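Local coordinates for endo-beta-N-acetylglucosaminidase F1 (Bacteroides thetaiotaomicron VPI-5482, PDB 6TCV), which hydrolyses the chitobiose core of high-mannose N-glycans, probably cutting between its two N-acetylglucosamine units, at residues N180-N191 and S428-K439. The protein carries 2 engineered substitutions. Sequence-based numbering, arbitrary orientation.
Sequences NPLNTLSFQLEN and SNVAAPTIFYKK
Asn183 turns its amide to the backbone of Tyr437 and engages both the N-H and the C=O: OD1 accepts from Tyr437 N at 2.8 Å, and ND2 donates to Tyr437 O at 3.0 Å, that oxygen lying close to the amide plane. ND2 also reaches back to Asn180 O, so three bonds fix the rotation of the group. An alanine here is likely to leave the N-H of Tyr437 without its acceptor and its carbonyl with little but a water. Leu182 CB sits over one face of the Tyr437 ring, 3.6 Å from its centroid in a CH-pi contact, while Leu185 CD1 approaches the hydroxyl. On the flanks, Asn180 ND2 gives a nearly straight bond (170°) to Lys438 O, and Ser186 OG, its chi1 of -57° setting it beside its own N, donates to Ile435 O at 2.8 Å. Farther along, a single beta bridge joins Leu189 and Val430; there Glu190 runs alongside Asn429, one water linking Glu190 OE2 to Asn429 ND2, while Asn429 OD1 accepts from Glu423 N. The 3-10 segment 181-186 thus packs against strand 435-436, with Leu182 and Leu185 also on helix 235-238 and Pro181 and Thr184 on Phe174 of strand 169-175.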
loop_
_atom_site.group_PDB
_atom_site.type_symbol
_atom_site.label_atom_id
_atom_site.label_comp_id
_atom_site.label_asym_id
_atom_site.label_seq_id
_atom_site.Cartn_x
_atom_site.Cartn_y
_atom_site.Cartn_z
ATOM N N ASN A 180 6.996 -18.745 0.878
ATOM C CA ASN A 180 6.660 -18.145 2.178
ATOM C C ASN A 180 7.063 -16.665 2.196
ATOM O O ASN A 180 8.233 -16.341 1.922
ATOM C CB ASN A 180 7.460 -18.915 3.228
ATOM C CG ASN A 180 7.090 -18.582 4.667
ATOM O OD1 ASN A 180 6.628 -17.459 4.970
ATOM N ND2 ASN A 180 7.357 -19.509 5.566
ATOM N N PRO A 181 6.140 -15.742 2.502
ATOM C CA PRO A 181 6.495 -14.320 2.529
ATOM C C PRO A 181 7.462 -13.958 3.620
ATOM O O PRO A 181 8.023 -12.850 3.563
ATOM C CB PRO A 181 5.140 -13.629 2.701
ATOM C CG PRO A 181 4.276 -14.661 3.441
ATOM C CD PRO A 181 4.716 -15.980 2.841
ATOM N N LEU A 182 7.735 -14.824 4.580
ATOM C CA LEU A 182 8.811 -14.545 5.522
ATOM C C LEU A 182 10.148 -14.395 4.823
ATOM O O LEU A 182 11.057 -13.787 5.410
ATOM C CB LEU A 182 8.878 -15.620 6.623
ATOM C CG LEU A 182 7.710 -15.568 7.634
ATOM C CD1 LEU A 182 7.909 -16.732 8.602
ATOM C CD2 LEU A 182 7.566 -14.290 8.398
ATOM N N ASN A 183 10.282 -14.889 3.585
ATOM C CA ASN A 183 11.482 -14.654 2.771
ATOM C C ASN A 183 11.749 -13.179 2.523
ATOM O O ASN A 183 12.859 -12.844 2.109
ATOM C CB ASN A 183 11.395 -15.485 1.488
ATOM C CG ASN A 183 11.716 -16.898 1.750
ATOM O OD1 ASN A 183 12.809 -17.247 2.216
ATOM N ND2 ASN A 183 10.753 -17.769 1.458
ATOM N N THR A 184 10.822 -12.281 2.824
ATOM C CA THR A 184 11.148 -10.860 2.864
ATOM C C THR A 184 12.405 -10.620 3.689
ATOM O O THR A 184 13.219 -9.728 3.374
ATOM C CB THR A 184 9.978 -10.106 3.493
ATOM O OG1 THR A 184 8.789 -10.274 2.713
ATOM C CG2 THR A 184 10.217 -8.615 3.607
ATOM N N LEU A 185 12.568 -11.369 4.782
ATOM C CA LEU A 185 13.665 -11.169 5.725
ATOM C C LEU A 185 15.004 -11.622 5.173
ATOM O O LEU A 185 16.032 -11.325 5.800
ATOM C CB LEU A 185 13.341 -11.821 7.059
ATOM C CG LEU A 185 12.081 -11.303 7.709
ATOM C CD1 LEU A 185 11.859 -12.073 9.021
ATOM C CD2 LEU A 185 12.042 -9.786 7.891
ATOM N N SER A 186 15.030 -12.304 4.018
ATOM C CA SER A 186 16.283 -12.630 3.350
ATOM C C SER A 186 16.968 -11.425 2.732
ATOM O O SER A 186 18.109 -11.569 2.290
ATOM C CB SER A 186 16.064 -13.623 2.225
ATOM O OG SER A 186 15.423 -14.849 2.663
ATOM N N PHE A 187 16.270 -10.300 2.602
ATOM C CA PHE A 187 16.719 -9.143 1.845
ATOM C C PHE A 187 17.030 -7.946 2.749
ATOM O O PHE A 187 16.115 -7.198 3.137
ATOM C CB PHE A 187 15.665 -8.732 0.832
ATOM C CG PHE A 187 15.355 -9.760 -0.239
ATOM C CD1 PHE A 187 14.442 -10.768 0.019
ATOM C CD2 PHE A 187 15.956 -9.700 -1.481
ATOM C CE1 PHE A 187 14.140 -11.708 -0.954
ATOM C CE2 PHE A 187 15.668 -10.599 -2.478
ATOM C CZ PHE A 187 14.743 -11.634 -2.206
ATOM N N GLN A 188 18.288 -7.754 3.058
ATOM C CA GLN A 188 18.723 -6.639 3.875
ATOM C C GLN A 188 19.864 -5.935 3.173
ATOM O O GLN A 188 20.622 -6.559 2.414
ATOM C CB GLN A 188 19.226 -7.025 5.281
ATOM C CG GLN A 188 18.232 -7.700 6.179
ATOM C CD GLN A 188 18.888 -8.210 7.472
ATOM O OE1 GLN A 188 19.537 -9.218 7.456
ATOM N NE2 GLN A 188 18.749 -7.453 8.583
ATOM N N LEU A 189 20.011 -4.636 3.464
ATOM C CA LEU A 189 21.232 -3.963 3.073
ATOM C C LEU A 189 22.368 -4.390 4.003
ATOM O O LEU A 189 22.143 -4.957 5.078
ATOM C CB LEU A 189 21.043 -2.438 3.195
ATOM C CG LEU A 189 19.801 -1.867 2.539
ATOM C CD1 LEU A 189 19.800 -0.361 2.714
ATOM C CD2 LEU A 189 19.732 -2.251 1.096
ATOM N N GLU A 190 23.605 -4.066 3.619
ATOM C CA GLU A 190 24.725 -4.371 4.516
ATOM C C GLU A 190 24.618 -3.638 5.841
ATOM O O GLU A 190 25.046 -4.195 6.875
ATOM C CB GLU A 190 26.042 -3.984 3.846
ATOM C CG GLU A 190 26.431 -4.825 2.656
ATOM C CD GLU A 190 27.623 -4.205 1.932
ATOM O OE1 GLU A 190 28.187 -3.225 2.436
ATOM O OE2 GLU A 190 27.950 -4.684 0.862
ATOM N N ASN A 191 23.865 -2.546 5.903
ATOM C CA ASN A 191 23.697 -1.798 7.137
ATOM C C ASN A 191 22.516 -2.292 7.950
ATOM O O ASN A 191 22.210 -1.700 8.992
ATOM C CB ASN A 191 23.525 -0.287 6.921
ATOM C CG ASN A 191 22.260 0.104 6.243
ATOM O OD1 ASN A 191 21.338 -0.663 6.122
ATOM N ND2 ASN A 191 22.158 1.382 5.858
ATOM N N SER A 428 24.155 1.889 0.896
ATOM C CA SER A 428 24.477 0.555 1.412
ATOM C C SER A 428 23.957 -0.468 0.421
ATOM O O SER A 428 22.768 -0.486 0.113
ATOM C CB SER A 428 23.809 0.416 2.791
ATOM O OG SER A 428 24.139 -0.811 3.462
ATOM N N ASN A 429 24.836 -1.315 -0.111
ATOM C CA ASN A 429 24.414 -2.325 -1.055
ATOM C C ASN A 429 23.604 -3.417 -0.365
ATOM O O ASN A 429 23.741 -3.660 0.842
ATOM C CB ASN A 429 25.650 -2.947 -1.722
ATOM C CG ASN A 429 26.129 -2.150 -2.915
ATOM O OD1 ASN A 429 25.317 -1.745 -3.765
ATOM N ND2 ASN A 429 27.430 -1.952 -3.011
ATOM N N VAL A 430 22.799 -4.131 -1.161
ATOM C CA VAL A 430 22.106 -5.320 -0.670
ATOM C C VAL A 430 23.126 -6.373 -0.270
ATOM O O VAL A 430 24.131 -6.609 -0.971
ATOM C CB VAL A 430 21.174 -5.842 -1.747
ATOM C CG1 VAL A 430 20.499 -7.105 -1.302
ATOM C CG2 VAL A 430 20.143 -4.761 -2.109
ATOM N N ALA A 431 22.923 -6.978 0.895
ATOM C CA ALA A 431 23.804 -8.026 1.390
ATOM C C ALA A 431 23.395 -9.389 0.810
ATOM O O ALA A 431 22.234 -9.655 0.545
ATOM C CB ALA A 431 23.661 -8.132 2.923
ATOM N N ALA A 432 24.390 -10.269 0.694
ATOM C CA ALA A 432 24.096 -11.637 0.309
ATOM C C ALA A 432 23.193 -12.306 1.339
ATOM O O ALA A 432 23.370 -12.084 2.538
ATOM C CB ALA A 432 25.388 -12.433 0.167
ATOM N N PRO A 433 22.233 -13.124 0.909
ATOM C CA PRO A 433 21.326 -13.774 1.855
ATOM C C PRO A 433 22.002 -14.879 2.639
ATOM O O PRO A 433 22.865 -15.615 2.149
ATOM C CB PRO A 433 20.222 -14.376 0.992
ATOM C CG PRO A 433 20.895 -14.636 -0.297
ATOM C CD PRO A 433 21.890 -13.490 -0.493
ATOM N N THR A 434 21.601 -15.000 3.875
ATOM C CA THR A 434 22.056 -16.066 4.753
ATOM C C THR A 434 20.947 -16.952 5.263
ATOM O O THR A 434 21.258 -18.026 5.793
ATOM C CB THR A 434 22.799 -15.489 5.958
ATOM O OG1 THR A 434 21.872 -14.676 6.646
ATOM C CG2 THR A 434 24.030 -14.708 5.577
ATOM N N ILE A 435 19.680 -16.576 5.141
ATOM C CA ILE A 435 18.610 -17.493 5.510
ATOM C C ILE A 435 17.505 -17.457 4.462
ATOM O O ILE A 435 17.439 -16.586 3.602
ATOM C CB ILE A 435 18.023 -17.261 6.923
ATOM C CG1 ILE A 435 17.667 -15.786 7.172
ATOM C CG2 ILE A 435 19.001 -17.779 8.012
ATOM C CD1 ILE A 435 16.547 -15.183 6.377
ATOM N N PHE A 436 16.620 -18.437 4.571
ATOM C CA PHE A 436 15.411 -18.526 3.765
ATOM C C PHE A 436 14.377 -19.307 4.568
ATOM O O PHE A 436 14.689 -19.923 5.592
ATOM C CB PHE A 436 15.687 -19.186 2.387
ATOM C CG PHE A 436 15.797 -20.690 2.435
ATOM C CD1 PHE A 436 16.992 -21.294 2.830
ATOM C CD2 PHE A 436 14.705 -21.502 2.120
ATOM C CE1 PHE A 436 17.087 -22.665 2.910
ATOM C CE2 PHE A 436 14.826 -22.865 2.212
ATOM C CZ PHE A 436 15.995 -23.413 2.632
ATOM N N TYR A 437 13.148 -19.275 4.083
ATOM C CA TYR A 437 12.009 -19.939 4.710
ATOM C C TYR A 437 11.356 -20.869 3.700
ATOM O O TYR A 437 11.209 -20.529 2.526
ATOM C CB TYR A 437 10.993 -18.914 5.199
ATOM C CG TYR A 437 11.551 -18.060 6.336
ATOM C CD1 TYR A 437 12.350 -16.958 6.094
ATOM C CD2 TYR A 437 11.222 -18.349 7.622
ATOM C CE1 TYR A 437 12.825 -16.174 7.130
ATOM C CE2 TYR A 437 11.699 -17.559 8.680
ATOM C CZ TYR A 437 12.490 -16.476 8.400
ATOM O OH TYR A 437 12.936 -15.713 9.480
ATOM N N LYS A 438 10.928 -22.007 4.201
ATOM C CA LYS A 438 10.152 -22.982 3.456
ATOM C C LYS A 438 8.669 -22.671 3.537
ATOM O O LYS A 438 8.193 -22.049 4.481
ATOM C CB LYS A 438 10.438 -24.419 3.950
ATOM C CG LYS A 438 11.891 -24.855 3.795
ATOM C CD LYS A 438 12.076 -26.324 4.158
ATOM C CE LYS A 438 13.543 -26.719 3.872
ATOM N NZ LYS A 438 13.571 -28.187 4.096
ATOM N N LYS A 439 7.913 -23.142 2.558
ATOM C CA LYS A 439 6.482 -22.852 2.519
ATOM C C LYS A 439 5.810 -23.304 3.827
ATOM O O LYS A 439 6.006 -24.431 4.279
ATOM C CB LYS A 439 5.848 -23.531 1.294
ATOM C CG LYS A 439 4.333 -23.276 1.138
ATOM C CD LYS A 439 3.753 -23.930 -0.103
ATOM C CE LYS A 439 2.235 -23.750 -0.133
ATOM N NZ LYS A 439 1.667 -24.512 -1.206
HETATM O O HOH W 1 9.196 -20.594 0.655
HETATM O O HOH W 2 20.203 -9.781 2.320
HETATM O O HOH W 3 27.540 -1.059 0.969
HETATM O O HOH W 4 29.209 -3.234 -0.989
HETATM O O HOH W 5 26.852 -6.857 -0.455
HETATM O O HOH W 6 26.771 -0.506 3.819
#